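Long-range contacts in putative uncharacterized protein PH0242 (Pyrococcus horikoshii, PDB 3VU1), which is the C-terminal globular domain of an archaeal AglB protein of the oligosaccharyltransferase family, built largely of beta sheets and holding a calcium ion: residues 26-34 and 41-49; 373-384 and 431-442. All coordinates share one frame; numbering follows the deposited sequence.

Interaction 1: residues 26-34 and 41-49; sequences KYATATSWW and ESSLLGNRR
R49 grips the backbone of W33 with its guanidinium edge, and this is the main polar tie between 26-34, which carries the edge strand of a four-stranded mixed sheet, and the loop 41-49, which returns to run beside it in the same direction. R49 NH2 donates to W33 O at 2.7 Å, in the carbonyl plane and on a lone pair, and the N-H...O angle of 164° makes the bond nearly straight. R49 NE gives the same oxygen a second, weak bond, while S32 O lies over one guanidinium face. The side chain gets there with CG anti to the backbone N (chi1 165°) and the chain then bending at chi2 and chi3. Its other terminal nitrogen, NH1, forms a salt bridge with D61, and L64 of helix 60-69 packs against the same arginine.

Away from this end the contact is mostly van der Waals. The folded chain of R48 turns back to the strand, bringing NH1 4.1 Å from A30 CB. T29 CG2 meets N47 CB, in a part of the loop that is poorly ordered. Farther along, L44 CD2 approaches the edge of the Y27 ring, and L44 CD1 lies 3.4 Å from K26 O.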
ATOM      1  N   LYS A  26      15.379  10.524   8.122  1.00 53.50           N
ATOM      2  CA  LYS A  26      15.092  10.293   9.532  1.00 56.78           C
ATOM      3  C   LYS A  26      13.650  10.685   9.859  1.00 54.53           C
ATOM      4  O   LYS A  26      13.197  10.482  10.987  1.00 57.60           O
ATOM      5  CB  LYS A  26      16.086  11.053  10.432  1.00 61.52           C
ATOM      6  CG  LYS A  26      15.942  12.573  10.392  1.00 64.86           C
ATOM      7  CD  LYS A  26      16.902  13.280  11.337  1.00 68.02           C
ATOM      8  CE  LYS A  26      17.335  14.634  10.782  1.00 68.67           C
ATOM      9  NZ  LYS A  26      18.012  15.448  11.823  1.00 64.29           N
ATOM     10  N   TYR A  27      12.945  11.243   8.872  1.00 51.64           N
ATOM     11  CA  TYR A  27      11.540  11.652   9.017  1.00 49.18           C
ATOM     12  C   TYR A  27      10.575  10.754   8.231  1.00 48.64           C
ATOM     13  O   TYR A  27       9.361  11.009   8.192  1.00 44.71           O
ATOM     14  CB  TYR A  27      11.358  13.123   8.627  1.00 49.56           C
ATOM     15  CG  TYR A  27      12.201  14.058   9.463  1.00 59.38           C
ATOM     16  CD1 TYR A  27      12.929  15.090   8.872  1.00 58.60           C
ATOM     17  CD2 TYR A  27      12.301  13.892  10.857  1.00 63.00           C
ATOM     18  CE1 TYR A  27      13.719  15.937   9.635  1.00 59.29           C
ATOM     19  CE2 TYR A  27      13.091  14.737  11.627  1.00 64.25           C
ATOM     20  CZ  TYR A  27      13.797  15.756  11.007  1.00 65.60           C
ATOM     21  OH  TYR A  27      14.589  16.599  11.760  1.00 71.54           O
ATOM     22  N   ALA A  28      11.123   9.709   7.607  1.00 45.46           N
ATOM     23  CA  ALA A  28      10.339   8.754   6.838  1.00 41.95           C
ATOM     24  C   ALA A  28       9.485   7.867   7.749  1.00 42.54           C
ATOM     25  O   ALA A  28       9.873   7.541   8.866  1.00 40.53           O
ATOM     26  CB  ALA A  28      11.263   7.899   6.004  1.00 41.28           C
ATOM     27  N   THR A  29       8.328   7.468   7.230  1.00 46.97           N
ATOM     28  CA  THR A  29       7.346   6.640   7.924  1.00 45.67           C
ATOM     29  C   THR A  29       7.301   5.222   7.337  1.00 44.97           C
ATOM     30  O   THR A  29       7.015   5.034   6.159  1.00 46.20           O
ATOM     31  CB  THR A  29       5.955   7.281   7.770  1.00 47.40           C
ATOM     32  OG1 THR A  29       5.956   8.558   8.400  1.00 48.21           O
ATOM     33  CG2 THR A  29       4.877   6.436   8.411  1.00 50.92           C
ATOM     34  N   ALA A  30       7.581   4.225   8.161  1.00 43.67           N
ATOM     35  CA  ALA A  30       7.411   2.835   7.753  1.00 39.80           C
ATOM     36  C   ALA A  30       6.278   2.210   8.557  1.00 39.92           C
ATOM     37  O   ALA A  30       6.053   2.595   9.709  1.00 44.33           O
ATOM     38  CB  ALA A  30       8.701   2.067   7.962  1.00 37.87           C
ATOM     39  N   THR A  31       5.561   1.265   7.960  1.00 36.15           N
ATOM     40  CA  THR A  31       4.519   0.550   8.675  1.00 35.61           C
ATOM     41  C   THR A  31       4.547  -0.920   8.329  1.00 35.88           C
ATOM     42  O   THR A  31       5.138  -1.311   7.319  1.00 37.29           O
ATOM     43  CB  THR A  31       3.096   1.099   8.411  1.00 38.60           C
ATOM     44  OG1 THR A  31       2.193   0.481   9.341  1.00 43.63           O
ATOM     45  CG2 THR A  31       2.611   0.775   6.987  1.00 36.25           C
ATOM     46  N   SER A  32       3.898  -1.729   9.158  1.00 33.10           N
ATOM     47  CA  SER A  32       3.853  -3.150   8.916  1.00 32.94           C
ATOM     48  C   SER A  32       2.720  -3.807   9.675  1.00 31.48           C
ATOM     49  O   SER A  32       2.129  -3.187  10.543  1.00 34.19           O
ATOM     50  CB  SER A  32       5.162  -3.809   9.297  1.00 34.32           C
ATOM     51  OG  SER A  32       5.196  -5.068   8.636  1.00 43.90           O
ATOM     52  N   TRP A  33       2.384  -5.043   9.335  1.00 28.87           N
ATOM     53  CA  TRP A  33       1.407  -5.735  10.151  1.00 29.67           C
ATOM     54  C   TRP A  33       1.965  -6.025  11.539  1.00 31.33           C
ATOM     55  O   TRP A  33       1.390  -5.618  12.552  1.00 31.95           O
ATOM     56  CB  TRP A  33       0.898  -7.010   9.493  1.00 27.90           C
ATOM     57  CG  TRP A  33      -0.183  -7.581  10.328  1.00 27.86           C
ATOM     58  CD1 TRP A  33      -0.113  -8.682  11.160  1.00 28.10           C
ATOM     59  CD2 TRP A  33      -1.537  -7.038  10.525  1.00 28.97           C
ATOM     60  NE1 TRP A  33      -1.306  -8.888  11.807  1.00 28.78           N
ATOM     61  CE2 TRP A  33      -2.203  -7.946  11.483  1.00 28.41           C
ATOM     62  CE3 TRP A  33      -2.241  -5.951  10.020  1.00 26.65           C
ATOM     63  CZ2 TRP A  33      -3.514  -7.744  11.911  1.00 27.55           C
ATOM     64  CZ3 TRP A  33      -3.569  -5.769  10.442  1.00 29.15           C
ATOM     65  CH2 TRP A  33      -4.189  -6.639  11.376  1.00 28.58           C
ATOM     66  N   TRP A  34       3.104  -6.709  11.590  1.00 30.77           N
ATOM     67  CA  TRP A  34       3.735  -7.104  12.842  1.00 31.14           C
ATOM     68  C   TRP A  34       4.464  -5.957  13.458  1.00 29.56           C
ATOM     69  O   TRP A  34       4.928  -5.072  12.752  1.00 31.52           O
ATOM     70  CB  TRP A  34       4.707  -8.239  12.576  1.00 32.11           C
ATOM     71  CG  TRP A  34       5.164  -9.030  13.774  1.00 33.82           C
ATOM     72  CD1 TRP A  34       4.459  -9.307  14.953  1.00 32.42           C
ATOM     73  CD2 TRP A  34       6.440  -9.746  13.918  1.00 33.85           C
ATOM     74  NE1 TRP A  34       5.211 -10.103  15.789  1.00 30.84           N
ATOM     75  CE2 TRP A  34       6.399 -10.404  15.233  1.00 31.88           C
ATOM     76  CE3 TRP A  34       7.572  -9.912  13.112  1.00 33.78           C
ATOM     77  CZ2 TRP A  34       7.455 -11.182  15.702  1.00 31.97           C
ATOM     78  CZ3 TRP A  34       8.636 -10.686  13.607  1.00 33.00           C
ATOM     79  CH2 TRP A  34       8.571 -11.308  14.875  1.00 31.89           C
ATOM     80  N   GLU A  41      14.042   3.014  20.329  1.00 46.04           N
ATOM     81  CA  GLU A  41      13.815   4.360  20.860  1.00 51.74           C
ATOM     82  C   GLU A  41      14.017   5.490  19.820  1.00 55.21           C
ATOM     83  O   GLU A  41      14.985   5.496  19.083  1.00 59.04           O
ATOM     84  CB  GLU A  41      14.683   4.564  22.110  1.00 49.02           C
ATOM     85  CG  GLU A  41      14.131   3.797  23.305  1.00 48.47           C
ATOM     86  CD  GLU A  41      15.001   3.854  24.550  1.00 49.42           C
ATOM     87  OE1 GLU A  41      14.520   4.390  25.582  1.00 51.87           O
ATOM     88  OE2 GLU A  41      16.150   3.356  24.516  1.00 49.94           O
ATOM     89  N   SER A  42      13.074   6.422  19.752  1.00 65.20           N
ATOM     90  CA  SER A  42      13.165   7.592  18.864  1.00 73.39           C
ATOM     91  C   SER A  42      12.710   8.834  19.638  1.00 80.63           C
ATOM     92  O   SER A  42      11.994   8.714  20.644  1.00 74.04           O
ATOM     93  CB  SER A  42      12.272   7.434  17.605  1.00 73.06           C
ATOM     94  OG  SER A  42      12.652   6.340  16.789  1.00 79.08           O
ATOM     95  N   SER A  43      13.127  10.015  19.164  1.00 88.01           N
ATOM     96  CA  SER A  43      12.506  11.293  19.553  1.00 87.29           C
ATOM     97  C   SER A  43      11.134  11.420  18.886  1.00 89.53           C
ATOM     98  O   SER A  43      10.252  12.136  19.383  1.00 86.28           O
ATOM     99  CB  SER A  43      13.378  12.465  19.121  1.00 83.09           C
ATOM    100  OG  SER A  43      14.660  12.342  19.681  1.00 90.31           O
ATOM    101  N   LEU A  44      10.976  10.706  17.767  1.00 86.19           N
ATOM    102  CA  LEU A  44       9.771  10.724  16.939  1.00 87.79           C
ATOM    103  C   LEU A  44       8.529  10.132  17.620  1.00 87.11           C
ATOM    104  O   LEU A  44       8.513   8.956  18.000  1.00 79.66           O
ATOM    105  CB  LEU A  44      10.037   9.991  15.620  1.00 87.12           C
ATOM    106  CG  LEU A  44      11.414  10.151  14.974  1.00 91.09           C
ATOM    107  CD1 LEU A  44      11.473   9.288  13.720  1.00 94.92           C
ATOM    108  CD2 LEU A  44      11.739  11.610  14.664  1.00 84.34           C
ATOM    109  N   LEU A  45       7.502  10.971  17.775  1.00 95.14           N
ATOM    110  CA  LEU A  45       6.169  10.558  18.245  1.00 99.70           C
ATOM    111  C   LEU A  45       5.261  10.269  17.039  1.00103.94           C
ATOM    112  O   LEU A  45       4.040  10.187  17.175  1.00103.43           O
ATOM    113  CB  LEU A  45       5.531  11.635  19.154  1.00 96.03           C
ATOM    114  CG  LEU A  45       5.746  11.657  20.679  1.00102.09           C
ATOM    115  CD1 LEU A  45       7.116  12.193  21.093  1.00104.86           C
ATOM    116  CD2 LEU A  45       4.643  12.463  21.358  1.00100.40           C
ATOM    117  N   GLY A  46       5.870  10.128  15.861  1.00106.41           N
ATOM    118  CA  GLY A  46       5.146   9.829  14.628  1.00108.79           C
ATOM    119  C   GLY A  46       5.078   8.338  14.358  1.00114.34           C
ATOM    120  O   GLY A  46       5.124   7.525  15.289  1.00108.71           O
ATOM    121  N   ASN A  47       4.982   7.977  13.078  1.00117.22           N
ATOM    122  CA  ASN A  47       4.758   6.584  12.687  1.00118.76           C
ATOM    123  C   ASN A  47       6.035   5.758  12.455  1.00113.00           C
ATOM    124  O   ASN A  47       6.818   6.020  11.528  1.00107.96           O
ATOM    125  CB  ASN A  47       3.827   6.461  11.454  1.00126.22           C
ATOM    126  CG  ASN A  47       2.592   7.359  11.517  1.00125.83           C
ATOM    127  OD1 ASN A  47       2.440   8.196  12.406  1.00122.69           O
ATOM    128  ND2 ASN A  47       1.706   7.189  10.541  1.00122.27           N
ATOM    129  N   ARG A  48       6.229   4.767  13.319  1.00104.42           N
ATOM    130  CA  ARG A  48       7.081   3.632  13.007  1.00 96.14           C
ATOM    131  C   ARG A  48       6.321   2.339  13.284  1.00 94.52           C
ATOM    132  O   ARG A  48       6.936   1.276  13.333  1.00104.38           O
ATOM    133  CB  ARG A  48       8.418   3.685  13.767  1.00 94.75           C
ATOM    134  CG  ARG A  48       9.465   4.630  13.166  1.00 97.67           C
ATOM    135  CD  ARG A  48       9.624   4.449  11.653  1.00 96.70           C
ATOM    136  NE  ARG A  48      10.973   4.786  11.188  1.00 98.27           N
ATOM    137  CZ  ARG A  48      11.882   3.900  10.775  1.00 97.38           C
ATOM    138  NH1 ARG A  48      11.597   2.603  10.747  1.00103.14           N
ATOM    139  NH2 ARG A  48      13.084   4.308  10.384  1.00 86.55           N
ATOM    140  N   ARG A  49       4.986   2.441  13.420  1.00 86.24           N
ATOM    141  CA  ARG A  49       4.089   1.328  13.839  1.00 81.28           C
ATOM    142  C   ARG A  49       4.231   0.981  15.346  1.00 78.09           C
ATOM    143  O   ARG A  49       3.245   0.893  16.089  1.00 73.23           O
ATOM    144  CB  ARG A  49       4.254   0.078  12.927  1.00 71.66           C
ATOM    145  CG  ARG A  49       3.667  -1.250  13.433  1.00 68.06           C
ATOM    146  CD  ARG A  49       2.168  -1.172  13.701  1.00 61.87           C
ATOM    147  NE  ARG A  49       1.458  -2.427  13.464  1.00 56.72           N
ATOM    148  CZ  ARG A  49       0.122  -2.552  13.410  1.00 60.42           C
ATOM    149  NH1 ARG A  49      -0.690  -1.501  13.570  1.00 56.47           N
ATOM    150  NH2 ARG A  49      -0.423  -3.739  13.185  1.00 54.48           N
TER

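Interaction 2: residues 373-384 and 431-442; sequences GRLELKVGVDKE and LRPGENEIVVNA
L375 and V440 lie side by side and point the same way, CD2 of the leucine 3.9 Å from CG2 of the valine, on one face of an antiparallel strand pair in the part of the chain assigned to the oligosaccharyltransferase Peripheral 2 domain. Next along this face, L377 CD1 meets I438 CG2 at 3.8 Å, followed by V379 CG1 against I438 CD1. V381 then crosses L431 at about a right angle, CG1 to CD1. Paired backbone bonds alternate with non-hydrogen-bonded pairs from G373-A442 to V381-G434.

The other face is mostly polar and on the whole more exposed. K378 and E437 run alongside each other through their CG atoms, although K378 NZ reaches instead for E435 OE1 in a long salt bridge. V439 CG1 sits over one face of the R374 guanidinium, 3.3 Å from NH2.

Where 373-381 ends and 434-442 begins, N436 folds its amide back on its own segment: OD1 accepts from R432 N at 2.8 Å and ND2 donates to R432 O at 2.7 Å, each on a lone pair of its acceptor. The paired bonds are consistent with a well-defined bend before G434. Beside it E384 OE1 meets R432 NH2 at 2.6 Å, at the guanidinium edge, in a salt bridge that ties the two segments.

Strand 372-381 also pairs with strand 336-356, while the apolar face packs on L425 of strand 412-431 and on P473 and F475 of strand 464-487.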
ATOM      1  N   GLY A 373      -7.038  27.078  23.077  1.00 65.02           N
ATOM      2  CA  GLY A 373      -5.708  27.361  23.668  1.00 64.12           C
ATOM      3  C   GLY A 373      -4.416  27.418  22.858  1.00 62.08           C
ATOM      4  O   GLY A 373      -4.405  27.246  21.647  1.00 67.08           O
ATOM      5  N   ARG A 374      -3.315  27.686  23.547  1.00 61.78           N
ATOM      6  CA  ARG A 374      -2.015  27.679  22.922  1.00 63.74           C
ATOM      7  C   ARG A 374      -1.569  26.250  22.678  1.00 67.27           C
ATOM      8  O   ARG A 374      -1.552  25.420  23.596  1.00 65.79           O
ATOM      9  CB  ARG A 374      -0.996  28.440  23.753  1.00 65.19           C
ATOM     10  CG  ARG A 374      -0.829  29.886  23.303  1.00 77.37           C
ATOM     11  CD  ARG A 374       0.107  30.659  24.224  1.00 82.65           C
ATOM     12  NE  ARG A 374       1.295  29.873  24.555  1.00 81.10           N
ATOM     13  CZ  ARG A 374       2.511  30.116  24.081  1.00 82.79           C
ATOM     14  NH1 ARG A 374       3.530  29.332  24.435  1.00 80.10           N
ATOM     15  NH2 ARG A 374       2.710  31.146  23.260  1.00 79.34           N
ATOM     16  N   LEU A 375      -1.234  25.980  21.415  1.00 66.84           N
ATOM     17  CA  LEU A 375      -0.840  24.663  20.947  1.00 59.05           C
ATOM     18  C   LEU A 375       0.592  24.763  20.520  1.00 56.82           C
ATOM     19  O   LEU A 375       0.929  25.657  19.739  1.00 55.26           O
ATOM     20  CB  LEU A 375      -1.718  24.264  19.762  1.00 60.83           C
ATOM     21  CG  LEU A 375      -1.321  23.128  18.810  1.00 61.88           C
ATOM     22  CD1 LEU A 375      -1.445  21.761  19.479  1.00 57.49           C
ATOM     23  CD2 LEU A 375      -2.164  23.200  17.535  1.00 59.01           C
ATOM     24  N   GLU A 376       1.430  23.865  21.044  1.00 56.81           N
ATOM     25  CA  GLU A 376       2.872  23.866  20.763  1.00 60.61           C
ATOM     26  C   GLU A 376       3.341  22.549  20.143  1.00 61.59           C
ATOM     27  O   GLU A 376       3.265  21.491  20.771  1.00 62.19           O
ATOM     28  CB  GLU A 376       3.680  24.148  22.028  1.00 67.01           C
ATOM     29  CG  GLU A 376       3.473  25.532  22.638  1.00 77.08           C
ATOM     30  CD  GLU A 376       3.428  25.499  24.168  1.00 83.11           C
ATOM     31  OE1 GLU A 376       4.467  25.181  24.809  1.00 76.15           O
ATOM     32  OE2 GLU A 376       2.334  25.780  24.730  1.00 87.35           O
ATOM     33  N   LEU A 377       3.823  22.633  18.905  1.00 60.50           N
ATOM     34  CA  LEU A 377       4.272  21.477  18.137  1.00 55.76           C
ATOM     35  C   LEU A 377       5.710  21.678  17.753  1.00 55.67           C
ATOM     36  O   LEU A 377       6.138  22.797  17.485  1.00 57.36           O
ATOM     37  CB  LEU A 377       3.515  21.369  16.818  1.00 51.52           C
ATOM     38  CG  LEU A 377       2.006  21.371  16.839  1.00 54.47           C
ATOM     39  CD1 LEU A 377       1.460  22.048  15.600  1.00 55.14           C
ATOM     40  CD2 LEU A 377       1.508  19.948  16.936  1.00 57.70           C
ATOM     41  N   LYS A 378       6.441  20.579  17.701  1.00 53.60           N
ATOM     42  CA  LYS A 378       7.727  20.542  17.060  1.00 58.28           C
ATOM     43  C   LYS A 378       7.605  19.498  15.942  1.00 58.10           C
ATOM     44  O   LYS A 378       7.253  18.332  16.181  1.00 60.71           O
ATOM     45  CB  LYS A 378       8.835  20.205  18.076  1.00 67.24           C
ATOM     46  CG  LYS A 378       9.654  21.406  18.549  1.00 78.20           C
ATOM     47  CD  LYS A 378       9.702  21.596  20.077  1.00 90.72           C
ATOM     48  CE  LYS A 378      10.161  20.366  20.870  1.00 96.33           C
ATOM     49  NZ  LYS A 378      11.536  19.889  20.537  1.00 95.14           N
ATOM     50  N   VAL A 379       7.879  19.926  14.716  1.00 55.16           N
ATOM     51  CA  VAL A 379       7.735  19.058  13.554  1.00 51.81           C
ATOM     52  C   VAL A 379       8.984  19.063  12.681  1.00 49.25           C
ATOM     53  O   VAL A 379       9.628  20.101  12.532  1.00 50.99           O
ATOM     54  CB  VAL A 379       6.478  19.434  12.747  1.00 49.80           C
ATOM     55  CG1 VAL A 379       6.541  20.875  12.273  1.00 47.28           C
ATOM     56  CG2 VAL A 379       6.278  18.481  11.585  1.00 48.60           C
ATOM     57  N   GLY A 380       9.322  17.898  12.127  1.00 47.93           N
ATOM     58  CA  GLY A 380      10.488  17.743  11.242  1.00 47.96           C
ATOM     59  C   GLY A 380      10.086  17.519   9.788  1.00 49.91           C
ATOM     60  O   GLY A 380       9.158  16.752   9.511  1.00 51.01           O
ATOM     61  N   VAL A 381      10.762  18.214   8.871  1.00 46.85           N
ATOM     62  CA  VAL A 381      10.562  18.043   7.443  1.00 45.08           C
ATOM     63  C   VAL A 381      11.897  17.935   6.750  1.00 46.13           C
ATOM     64  O   VAL A 381      12.896  18.425   7.248  1.00 44.48           O
ATOM     65  CB  VAL A 381       9.797  19.219   6.823  1.00 45.56           C
ATOM     66  CG1 VAL A 381       8.304  19.126   7.130  1.00 42.61           C
ATOM     67  CG2 VAL A 381      10.379  20.538   7.297  1.00 45.54           C
ATOM     68  N   ASP A 382      11.900  17.298   5.586  1.00 56.14           N
ATOM     69  CA  ASP A 382      13.125  17.069   4.808  1.00 57.04           C
ATOM     70  C   ASP A 382      13.563  18.270   4.004  1.00 58.66           C
ATOM     71  O   ASP A 382      14.740  18.421   3.762  1.00 66.53           O
ATOM     72  CB  ASP A 382      12.964  15.858   3.884  1.00 62.01           C
ATOM     73  CG  ASP A 382      12.991  14.542   4.651  1.00 68.97           C
ATOM     74  OD1 ASP A 382      13.897  14.402   5.509  1.00 72.81           O
ATOM     75  OD2 ASP A 382      12.116  13.665   4.418  1.00 64.43           O
ATOM     76  N   LYS A 383      12.627  19.117   3.585  1.00 60.03           N
ATOM     77  CA  LYS A 383      12.963  20.330   2.826  1.00 61.82           C
ATOM     78  C   LYS A 383      12.114  21.536   3.259  1.00 62.85           C
ATOM     79  O   LYS A 383      11.189  21.400   4.065  1.00 63.82           O
ATOM     80  CB  LYS A 383      12.882  20.075   1.301  1.00 62.39           C
ATOM     81  CG  LYS A 383      11.589  19.449   0.789  1.00 62.43           C
ATOM     82  CD  LYS A 383      11.763  18.686  -0.530  1.00 66.70           C
ATOM     83  CE  LYS A 383      11.879  19.598  -1.757  1.00 77.08           C
ATOM     84  NZ  LYS A 383      10.676  20.439  -2.072  1.00 75.87           N
ATOM     85  N   GLU A 384      12.427  22.718   2.744  1.00 60.36           N
ATOM     86  CA  GLU A 384      11.642  23.889   3.116  1.00 61.81           C
ATOM     87  C   GLU A 384      10.287  23.901   2.406  1.00 56.43           C
ATOM     88  O   GLU A 384      10.169  23.457   1.282  1.00 50.37           O
ATOM     89  CB  GLU A 384      12.410  25.179   2.842  1.00 66.55           C
ATOM     90  CG  GLU A 384      12.349  25.640   1.398  1.00 76.40           C
ATOM     91  CD  GLU A 384      12.781  27.081   1.234  1.00 86.33           C
ATOM     92  OE1 GLU A 384      13.551  27.558   2.091  1.00 89.24           O
ATOM     93  OE2 GLU A 384      12.350  27.737   0.256  1.00 91.69           O
ATOM     94  N   LEU A 431       8.187  26.508   6.883  1.00 55.34           N
ATOM     95  CA  LEU A 431       8.962  25.401   7.476  1.00 54.26           C
ATOM     96  C   LEU A 431      10.397  25.293   6.953  1.00 55.26           C
ATOM     97  O   LEU A 431      10.664  25.575   5.783  1.00 57.57           O
ATOM     98  CB  LEU A 431       8.253  24.074   7.275  1.00 49.05           C
ATOM     99  CG  LEU A 431       6.850  24.009   7.844  1.00 48.20           C
ATOM    100  CD1 LEU A 431       6.244  22.670   7.457  1.00 47.65           C
ATOM    101  CD2 LEU A 431       6.902  24.168   9.353  1.00 48.07           C
ATOM    102  N   ARG A 432      11.303  24.868   7.834  1.00 56.70           N
ATOM    103  CA  ARG A 432      12.743  24.769   7.540  1.00 59.84           C
ATOM    104  C   ARG A 432      13.186  23.318   7.675  1.00 56.04           C
ATOM    105  O   ARG A 432      12.788  22.634   8.619  1.00 53.54           O
ATOM    106  CB  ARG A 432      13.599  25.618   8.513  1.00 63.26           C
ATOM    107  CG  ARG A 432      13.110  27.037   8.803  1.00 76.20           C
ATOM    108  CD  ARG A 432      13.837  28.100   7.985  1.00 83.22           C
ATOM    109  NE  ARG A 432      13.756  27.824   6.550  1.00 90.16           N
ATOM    110  CZ  ARG A 432      14.805  27.717   5.728  1.00 92.22           C
ATOM    111  NH1 ARG A 432      16.049  27.889   6.174  1.00 91.71           N
ATOM    112  NH2 ARG A 432      14.601  27.446   4.447  1.00 92.47           N
ATOM    113  N   PRO A 433      14.039  22.849   6.751  1.00 52.99           N
ATOM    114  CA  PRO A 433      14.570  21.502   6.886  1.00 52.52           C
ATOM    115  C   PRO A 433      15.077  21.269   8.302  1.00 53.44           C
ATOM    116  O   PRO A 433      15.840  22.087   8.803  1.00 57.04           O
ATOM    117  CB  PRO A 433      15.739  21.499   5.905  1.00 50.72           C
ATOM    118  CG  PRO A 433      15.332  22.473   4.851  1.00 49.65           C
ATOM    119  CD  PRO A 433      14.579  23.549   5.567  1.00 50.61           C
ATOM    120  N   GLY A 434      14.654  20.169   8.930  1.00 52.03           N
ATOM    121  CA  GLY A 434      14.991  19.871  10.321  1.00 51.45           C
ATOM    122  C   GLY A 434      13.819  20.170  11.241  1.00 57.00           C
ATOM    123  O   GLY A 434      12.664  20.215  10.800  1.00 56.74           O
ATOM    124  N   GLU A 435      14.099  20.389  12.523  1.00 57.70           N
ATOM    125  CA  GLU A 435      13.035  20.664  13.477  1.00 56.82           C
ATOM    126  C   GLU A 435      12.483  22.076  13.332  1.00 58.54           C
ATOM    127  O   GLU A 435      13.214  22.994  12.972  1.00 57.42           O
ATOM    128  CB  GLU A 435      13.492  20.379  14.890  1.00 63.69           C
ATOM    129  CG  GLU A 435      13.964  18.941  15.041  1.00 83.16           C
ATOM    130  CD  GLU A 435      13.903  18.423  16.465  1.00 96.10           C
ATOM    131  OE1 GLU A 435      13.356  19.134  17.346  1.00100.93           O
ATOM    132  OE2 GLU A 435      14.396  17.292  16.694  1.00101.14           O
ATOM    133  N   ASN A 436      11.177  22.217  13.571  1.00 59.17           N
ATOM    134  CA  ASN A 436      10.461  23.480  13.480  1.00 56.72           C
ATOM    135  C   ASN A 436       9.563  23.628  14.676  1.00 57.45           C
ATOM    136  O   ASN A 436       8.721  22.765  14.894  1.00 58.86           O
ATOM    137  CB  ASN A 436       9.565  23.489  12.252  1.00 56.92           C
ATOM    138  CG  ASN A 436      10.330  23.637  10.975  1.00 59.50           C
ATOM    139  OD1 ASN A 436      10.489  24.750  10.471  1.00 59.88           O
ATOM    140  ND2 ASN A 436      10.816  22.521  10.435  1.00 58.64           N
ATOM    141  N   GLU A 437       9.714  24.710  15.441  1.00 58.40           N
ATOM    142  CA  GLU A 437       8.815  24.959  16.575  1.00 59.00           C
ATOM    143  C   GLU A 437       7.642  25.792  16.133  1.00 56.17           C
ATOM    144  O   GLU A 437       7.815  26.796  15.452  1.00 57.84           O
ATOM    145  CB  GLU A 437       9.521  25.679  17.704  1.00 67.84           C
ATOM    146  CG  GLU A 437      10.434  24.811  18.538  1.00 76.08           C
ATOM    147  CD  GLU A 437      11.379  25.653  19.367  1.00 89.30           C
ATOM    148  OE1 GLU A 437      10.899  26.499  20.161  1.00100.12           O
ATOM    149  OE2 GLU A 437      12.606  25.479  19.215  1.00 94.92           O
ATOM    150  N   ILE A 438       6.445  25.371  16.516  1.00 55.72           N
ATOM    151  CA  ILE A 438       5.233  26.033  16.071  1.00 56.76           C
ATOM    152  C   ILE A 438       4.314  26.334  17.245  1.00 58.18           C
ATOM    153  O   ILE A 438       4.053  25.458  18.084  1.00 55.12           O
ATOM    154  CB  ILE A 438       4.516  25.231  14.948  1.00 58.85           C
ATOM    155  CG1 ILE A 438       5.052  25.638  13.577  1.00 57.68           C
ATOM    156  CG2 ILE A 438       3.017  25.487  14.933  1.00 58.83           C
ATOM    157  CD1 ILE A 438       6.250  24.837  13.132  1.00 60.82           C
ATOM    158  N   VAL A 439       3.839  27.587  17.288  1.00 56.42           N
ATOM    159  CA  VAL A 439       2.943  28.056  18.337  1.00 55.94           C
ATOM    160  C   VAL A 439       1.745  28.793  17.734  1.00 55.81           C
ATOM    161  O   VAL A 439       1.919  29.704  16.929  1.00 57.18           O
ATOM    162  CB  VAL A 439       3.681  28.977  19.336  1.00 59.90           C
ATOM    163  CG1 VAL A 439       2.794  29.237  20.549  1.00 64.23           C
ATOM    164  CG2 VAL A 439       5.025  28.375  19.771  1.00 57.00           C
ATOM    165  N   VAL A 440       0.532  28.392  18.112  1.00 53.43           N
ATOM    166  CA  VAL A 440      -0.695  28.950  17.524  1.00 53.71           C
ATOM    167  C   VAL A 440      -1.858  28.830  18.500  1.00 54.93           C
ATOM    168  O   VAL A 440      -1.831  27.970  19.397  1.00 50.67           O
ATOM    169  CB  VAL A 440      -1.106  28.282  16.163  1.00 54.11           C
ATOM    170  CG1 VAL A 440      -0.122  28.621  15.048  1.00 53.86           C
ATOM    171  CG2 VAL A 440      -1.287  26.769  16.296  1.00 52.38           C
ATOM    172  N   ASN A 441      -2.865  29.694  18.320  1.00 60.79           N
ATOM    173  CA  ASN A 441      -4.133  29.601  19.056  1.00 65.99           C
ATOM    174  C   ASN A 441      -5.083  28.665  18.337  1.00 66.75           C
ATOM    175  O   ASN A 441      -5.256  28.758  17.114  1.00 67.71           O
ATOM    176  CB  ASN A 441      -4.794  30.975  19.219  1.00 74.26           C
ATOM    177  CG  ASN A 441      -4.095  31.860  20.247  1.00 82.03           C
ATOM    178  OD1 ASN A 441      -3.378  31.387  21.143  1.00 81.97           O
ATOM    179  ND2 ASN A 441      -4.319  33.162  20.127  1.00 81.24           N
ATOM    180  N   ALA A 442      -5.717  27.774  19.092  1.00 64.43           N
ATOM    181  CA  ALA A 442      -6.527  26.722  18.484  1.00 65.22           C
ATOM    182  C   ALA A 442      -7.951  26.639  19.027  1.00 65.02           C
ATOM    183  O   ALA A 442      -8.155  26.549  20.237  1.00 65.44           O
ATOM    184  CB  ALA A 442      -5.819  25.379  18.620  1.00 63.99           C
TER

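In the fold
The two contacts show how chemistry follows place in the fold. Interaction 2 is a regular strand pair with an apolar face turned to the interior and a charged face more exposed, held by a ladder of backbone bonds; its buried surface is roughly twice that of interaction 1. In interaction 1 an irregular loop lies along an edge strand, and an arginine side chain supplies the cross-segment hydrogen bonds. Strand 30-32 and the strand pair belong to different sheets, and the contacts have centres about 18 Å apart, yet they touch: the Y27 ring packs against the V381-G434 end of the strand pair, with CE1 3.5 Å from V381 O and OH 3.6 Å from G434 CA.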